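PDB 5NXK: serine-rich secreted cell wall anchored (LPXTG-motif ) protein from Lactobacillus reuteri ATCC 53608, which probably acts as a surface adhesin in contacts between this gut bacterium and its host, through a binding region folded as a beta-solenoid. Local coordinates for residues G263-V277 with A290-Q304. Sequence-based numbering, arbitrary orientation.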
loop_
_atom_site.group_PDB
_atom_site.type_symbol
_atom_site.label_atom_id
_atom_site.label_comp_id
_atom_site.label_asym_id
_atom_site.label_seq_id
_atom_site.Cartn_x
_atom_site.Cartn_y
_atom_site.Cartn_z
ATOM N N GLY A 263 -9.247 -3.530 -17.734
ATOM C CA GLY A 263 -7.985 -3.970 -17.167
ATOM C C GLY A 263 -6.900 -3.823 -18.219
ATOM O O GLY A 263 -7.123 -4.075 -19.398
ATOM N N ASN A 264 -5.725 -3.386 -17.792
ATOM C CA ASN A 264 -4.603 -3.244 -18.695
ATOM C C ASN A 264 -3.326 -3.606 -17.931
ATOM O O ASN A 264 -2.977 -2.988 -16.906
ATOM C CB ASN A 264 -4.516 -1.819 -19.274
ATOM C CG ASN A 264 -5.566 -1.557 -20.365
ATOM O OD1 ASN A 264 -6.691 -1.122 -20.069
ATOM N ND2 ASN A 264 -5.210 -1.823 -21.625
ATOM N N ILE A 265 -2.635 -4.614 -18.445
ATOM C CA ILE A 265 -1.361 -5.023 -17.900
ATOM C C ILE A 265 -0.303 -4.835 -18.991
ATOM O O ILE A 265 -0.455 -5.311 -20.116
ATOM C CB ILE A 265 -1.417 -6.464 -17.408
ATOM C CG1 ILE A 265 -2.514 -6.599 -16.335
ATOM C CG2 ILE A 265 -0.043 -6.924 -16.891
ATOM C CD1 ILE A 265 -2.710 -8.008 -15.836
ATOM N N GLU A 266 0.750 -4.097 -18.667
ATOM C CA GLU A 266 1.763 -3.763 -19.656
ATOM C C GLU A 266 3.128 -4.107 -19.096
ATOM O O GLU A 266 3.509 -3.613 -18.046
ATOM C CB GLU A 266 1.690 -2.276 -20.032
ATOM C CG GLU A 266 0.345 -1.851 -20.663
ATOM C CD GLU A 266 0.262 -0.358 -21.014
ATOM O OE1 GLU A 266 0.308 0.482 -20.086
ATOM O OE2 GLU A 266 0.142 -0.025 -22.214
ATOM N N LEU A 267 3.859 -4.958 -19.802
ATOM C CA LEU A 267 5.180 -5.395 -19.367
ATOM C C LEU A 267 6.178 -4.894 -20.405
ATOM O O LEU A 267 6.251 -5.428 -21.508
ATOM C CB LEU A 267 5.247 -6.919 -19.234
ATOM C CG LEU A 267 4.170 -7.590 -18.359
ATOM C CD1 LEU A 267 4.434 -9.074 -18.142
ATOM C CD2 LEU A 267 4.045 -6.891 -17.017
ATOM N N ALA A 268 6.955 -3.881 -20.053
ATOM C CA ALA A 268 7.732 -3.148 -21.050
ATOM C C ALA A 268 8.982 -3.886 -21.505
ATOM O O ALA A 268 9.475 -4.779 -20.817
ATOM C CB ALA A 268 8.124 -1.763 -20.492
ATOM N N LYS A 269 9.501 -3.502 -22.669
ATOM C CA LYS A 269 10.758 -4.075 -23.163
ATOM C C LYS A 269 11.860 -3.917 -22.105
ATOM O O LYS A 269 11.931 -2.894 -21.403
ATOM C CB LYS A 269 11.165 -3.466 -24.512
ATOM C CG LYS A 269 11.572 -2.013 -24.480
ATOM C CD LYS A 269 12.303 -1.618 -25.771
ATOM C CE LYS A 269 12.423 -0.098 -25.899
ATOM N NZ LYS A 269 11.313 0.459 -26.728
ATOM N N GLY A 270 12.687 -4.952 -21.972
ATOM C CA GLY A 270 13.758 -4.971 -20.999
ATOM C C GLY A 270 13.331 -5.443 -19.621
ATOM O O GLY A 270 14.173 -5.800 -18.805
ATOM N N SER A 271 12.031 -5.424 -19.330
ATOM C CA SER A 271 11.573 -5.911 -18.024
ATOM C C SER A 271 11.722 -7.427 -17.898
ATOM O O SER A 271 11.726 -8.159 -18.890
ATOM C CB SER A 271 10.117 -5.504 -17.759
ATOM O OG SER A 271 9.212 -6.127 -18.672
ATOM N N ASN A 272 11.834 -7.885 -16.657
ATOM C CA ASN A 272 11.956 -9.298 -16.353
ATOM C C ASN A 272 10.963 -9.624 -15.250
ATOM O O ASN A 272 11.084 -9.141 -14.117
ATOM C CB ASN A 272 13.387 -9.660 -15.941
ATOM C CG ASN A 272 14.352 -9.657 -17.120
ATOM O OD1 ASN A 272 14.986 -8.639 -17.423
ATOM N ND2 ASN A 272 14.457 -10.795 -17.795
ATOM N N VAL A 273 9.934 -10.376 -15.612
ATOM C CA VAL A 273 8.828 -10.657 -14.705
ATOM C C VAL A 273 8.744 -12.164 -14.462
ATOM O O VAL A 273 8.695 -12.948 -15.404
ATOM C CB VAL A 273 7.491 -10.120 -15.277
ATOM C CG1 VAL A 273 6.318 -10.507 -14.404
ATOM C CG2 VAL A 273 7.546 -8.597 -15.447
ATOM N N HIS A 274 8.779 -12.564 -13.201
ATOM C CA HIS A 274 8.701 -13.964 -12.838
ATOM C C HIS A 274 7.566 -14.150 -11.846
ATOM O O HIS A 274 7.557 -13.554 -10.762
ATOM C CB HIS A 274 10.020 -14.451 -12.243
ATOM C CG HIS A 274 10.039 -15.916 -11.959
ATOM N ND1 HIS A 274 9.352 -16.477 -10.900
ATOM C CD2 HIS A 274 10.643 -16.943 -12.602
ATOM C CE1 HIS A 274 9.541 -17.783 -10.901
ATOM N NE2 HIS A 274 10.319 -18.093 -11.924
ATOM N N LEU A 275 6.597 -14.974 -12.226
ATOM C CA LEU A 275 5.364 -15.100 -11.460
ATOM C C LEU A 275 5.069 -16.558 -11.206
ATOM O O LEU A 275 5.222 -17.385 -12.107
ATOM C CB LEU A 275 4.192 -14.462 -12.212
ATOM C CG LEU A 275 4.350 -13.015 -12.666
ATOM C CD1 LEU A 275 3.111 -12.604 -13.450
ATOM C CD2 LEU A 275 4.589 -12.074 -11.495
ATOM N N GLU A 276 4.612 -16.871 -9.999
ATOM C CA GLU A 276 4.322 -18.253 -9.655
ATOM C C GLU A 276 3.070 -18.352 -8.792
ATOM O O GLU A 276 2.903 -17.566 -7.877
ATOM C CB GLU A 276 5.513 -18.886 -8.922
ATOM C CG GLU A 276 5.300 -20.359 -8.595
ATOM C CD GLU A 276 6.585 -21.070 -8.210
ATOM O OE1 GLU A 276 7.683 -20.517 -8.465
ATOM O OE2 GLU A 276 6.491 -22.190 -7.666
ATOM N N VAL A 277 2.183 -19.296 -9.106
ATOM C CA VAL A 277 1.019 -19.576 -8.258
ATOM C C VAL A 277 0.858 -21.084 -8.059
ATOM O O VAL A 277 1.560 -21.870 -8.682
ATOM C CB VAL A 277 -0.299 -19.011 -8.853
ATOM C CG1 VAL A 277 -0.249 -17.465 -8.976
ATOM C CG2 VAL A 277 -0.615 -19.667 -10.191
ATOM N N ALA A 290 -13.052 -5.466 -19.701
ATOM C CA ALA A 290 -12.377 -5.430 -21.002
ATOM C C ALA A 290 -10.900 -5.371 -20.697
ATOM O O ALA A 290 -10.422 -4.377 -20.147
ATOM C CB ALA A 290 -12.817 -4.225 -21.850
ATOM N N ASN A 291 -10.185 -6.442 -21.026
ATOM C CA ASN A 291 -8.814 -6.584 -20.567
ATOM C C ASN A 291 -7.818 -6.688 -21.709
ATOM O O ASN A 291 -8.121 -7.229 -22.767
ATOM C CB ASN A 291 -8.684 -7.816 -19.673
ATOM C CG ASN A 291 -7.443 -7.762 -18.792
ATOM O OD1 ASN A 291 -7.360 -6.943 -17.887
ATOM N ND2 ASN A 291 -6.482 -8.641 -19.048
ATOM N N ARG A 292 -6.623 -6.164 -21.482
ATOM C CA ARG A 292 -5.560 -6.325 -22.450
ATOM C C ARG A 292 -4.246 -6.483 -21.712
ATOM O O ARG A 292 -3.938 -5.712 -20.795
ATOM C CB ARG A 292 -5.499 -5.149 -23.419
ATOM C CG ARG A 292 -4.308 -5.215 -24.361
ATOM C CD ARG A 292 -4.316 -4.062 -25.366
ATOM N NE ARG A 292 -3.092 -4.040 -26.164
ATOM C CZ ARG A 292 -3.031 -3.764 -27.464
ATOM N NH1 ARG A 292 -4.129 -3.451 -28.137
ATOM N NH2 ARG A 292 -1.858 -3.756 -28.083
ATOM N N ILE A 293 -3.479 -7.497 -22.105
ATOM C CA ILE A 293 -2.166 -7.727 -21.513
ATOM C C ILE A 293 -1.115 -7.656 -22.623
ATOM O O ILE A 293 -1.186 -8.396 -23.607
ATOM C CB ILE A 293 -2.080 -9.091 -20.795
ATOM C CG1 ILE A 293 -3.232 -9.257 -19.803
ATOM C CG2 ILE A 293 -0.747 -9.219 -20.063
ATOM C CD1 ILE A 293 -3.306 -10.650 -19.185
ATOM N N ASP A 294 -0.161 -6.748 -22.470
ATOM C CA ASP A 294 0.915 -6.586 -23.443
ATOM C C ASP A 294 2.214 -7.112 -22.867
ATOM O O ASP A 294 2.691 -6.615 -21.852
ATOM C CB ASP A 294 1.078 -5.115 -23.848
ATOM C CG ASP A 294 -0.069 -4.611 -24.718
ATOM O OD1 ASP A 294 -0.372 -5.243 -25.751
ATOM O OD2 ASP A 294 -0.697 -3.602 -24.346
ATOM N N PHE A 295 2.772 -8.125 -23.521
ATOM C CA PHE A 295 4.060 -8.696 -23.153
ATOM C C PHE A 295 5.117 -8.200 -24.115
ATOM O O PHE A 295 5.188 -8.679 -25.245
ATOM C CB PHE A 295 4.025 -10.224 -23.207
ATOM C CG PHE A 295 3.090 -10.862 -22.214
ATOM C CD1 PHE A 295 1.741 -11.031 -22.513
ATOM C CD2 PHE A 295 3.568 -11.328 -20.997
ATOM C CE1 PHE A 295 0.888 -11.654 -21.610
ATOM C CE2 PHE A 295 2.726 -11.935 -20.093
ATOM C CZ PHE A 295 1.378 -12.100 -20.396
ATOM N N ASN A 296 5.946 -7.258 -23.685
ATOM C CA ASN A 296 6.978 -6.731 -24.568
ATOM C C ASN A 296 8.353 -7.024 -24.011
ATOM O O ASN A 296 9.352 -6.663 -24.617
ATOM C CB ASN A 296 6.818 -5.218 -24.781
ATOM C CG ASN A 296 5.452 -4.844 -25.350
ATOM O OD1 ASN A 296 4.709 -4.071 -24.747
ATOM N ND2 ASN A 296 5.107 -5.414 -26.489
ATOM N N GLY A 297 8.411 -7.664 -22.848
ATOM C CA GLY A 297 9.693 -8.009 -22.263
ATOM C C GLY A 297 9.909 -9.505 -22.141
ATOM O O GLY A 297 9.524 -10.277 -23.022
ATOM N N THR A 298 10.511 -9.913 -21.029
ATOM C CA THR A 298 10.723 -11.321 -20.723
ATOM C C THR A 298 9.853 -11.682 -19.533
ATOM O O THR A 298 9.928 -11.037 -18.495
ATOM C CB THR A 298 12.201 -11.609 -20.390
ATOM O OG1 THR A 298 13.011 -11.222 -21.501
ATOM C CG2 THR A 298 12.432 -13.090 -20.088
ATOM N N ALA A 299 9.028 -12.706 -19.681
ATOM C CA ALA A 299 8.183 -13.114 -18.572
ATOM C C ALA A 299 8.125 -14.618 -18.471
ATOM O O ALA A 299 8.102 -15.326 -19.480
ATOM C CB ALA A 299 6.774 -12.534 -18.719
ATOM N N THR A 300 8.097 -15.091 -17.233
ATOM C CA THR A 300 7.910 -16.495 -16.940
ATOM C C THR A 300 6.740 -16.624 -15.980
ATOM O O THR A 300 6.756 -16.024 -14.906
ATOM C CB THR A 300 9.173 -17.106 -16.330
ATOM O OG1 THR A 300 10.236 -16.986 -17.274
ATOM C CG2 THR A 300 8.955 -18.584 -15.984
ATOM N N LEU A 301 5.714 -17.369 -16.385
ATOM C CA LEU A 301 4.523 -17.565 -15.562
ATOM C C LEU A 301 4.367 -19.039 -15.206
ATOM O O LEU A 301 4.237 -19.881 -16.082
ATOM C CB LEU A 301 3.257 -17.061 -16.282
ATOM C CG LEU A 301 2.873 -15.582 -16.168
ATOM C CD1 LEU A 301 3.993 -14.692 -16.679
ATOM C CD2 LEU A 301 1.570 -15.293 -16.940
ATOM N N ILE A 302 4.379 -19.338 -13.913
ATOM C CA ILE A 302 4.400 -20.711 -13.442
ATOM C C ILE A 302 3.180 -21.033 -12.590
ATOM O O ILE A 302 2.733 -20.221 -11.785
ATOM C CB ILE A 302 5.700 -20.996 -12.644
ATOM C CG1 ILE A 302 6.913 -20.888 -13.575
ATOM C CG2 ILE A 302 5.664 -22.383 -12.001
ATOM C CD1 ILE A 302 8.219 -20.741 -12.840
ATOM N N LYS A 303 2.626 -22.220 -12.799
ATOM C CA LYS A 303 1.615 -22.776 -11.916
ATOM C C LYS A 303 2.106 -24.125 -11.384
ATOM O O LYS A 303 2.429 -25.021 -12.166
ATOM C CB LYS A 303 0.287 -22.948 -12.656
ATOM C CG LYS A 303 -0.851 -23.488 -11.791
ATOM C CD LYS A 303 -1.913 -24.156 -12.658
ATOM C CE LYS A 303 -2.934 -24.905 -11.819
ATOM N NZ LYS A 303 -2.355 -25.964 -10.940
ATOM N N GLN A 304 2.170 -24.282 -10.066
ATOM C CA GLN A 304 2.573 -25.570 -9.506
ATOM C C GLN A 304 1.446 -26.560 -9.737
ATOM O O GLN A 304 0.300 -26.152 -9.910
ATOM C CB GLN A 304 2.879 -25.467 -8.019
ATOM C CG GLN A 304 3.962 -24.476 -7.698
ATOM C CD GLN A 304 4.346 -24.496 -6.236
ATOM O OE1 GLN A 304 3.803 -25.279 -5.445
ATOM N NE2 GLN A 304 5.256 -23.604 -5.855
HETATM O O HOH W 1 -8.617 -2.274 -21.580
HETATM O O HOH W 2 -2.556 -2.975 -21.760
HETATM O O HOH W 3 8.296 -8.879 -18.883
HETATM O O HOH W 4 13.520 -8.659 -21.124
HETATM O O HOH W 5 11.399 -13.904 -16.767
#
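Glu276 and Gln304 meet because Glu276 sends CG away from its backbone N (chi1 -177°) and runs on extended, while Gln304 sets CG opposite its carbonyl carbon (chi1 -58°) and reaches back. Gln304 NE2 then donates to Glu276 OE2 over 2.6 Å, nearly straight at 171°; OE2 lies close to the amide plane of Gln304, while NE2 comes to it from the anti side, tilted out of the carboxylate plane. Ile302 packs along the Glu276 chain, CG2 against Glu276 CG at 4.0 Å, and sets CD1 against the His274 imidazole, 3.5 Å from NE2. On the inward faces of the two sheets, apolar residues stack in register, as in a beta-solenoid: Ile265 lies alongside Ile293, Leu275 CD1 meets Leu301 CD1 at 3.9 Å, and Leu267 CD1 approaches the Phe295 ring at CD2, 3.7 Å away. Two parallel ladders of backbone hydrogen bonds hold successive coils together, 263-267 with 290-295 and 272-277 with 298-303. Between them the register slips by two residues, since the type II turn Ala268-Ser271 is matched by the shorter Asn296-Gly297 link. Ser271 OG and N both bond to Ala268 O and brace that turn, and a water joins Ser271 OG to Thr298 O. On the outer face Arg292 holds Asp294 side-on through NE and NH2, a salt bridge with NE 3.0 Å from Asp294 OD1, which probably eases the repulsion between Asp294 and the carboxylate of Glu266, whose OE2 is 4.2 Å from Asp294 OD2. Strands 289-295 and 298-303 are the last of their sheets at the C-terminal end of the chain. Behind 263-267, strand 230-235 continues the stack through backbone bonds with Asn264 and Glu266, while Phe283 of strand 283-285 packs on Ile265, Leu275 and Ile293 from inside the coil.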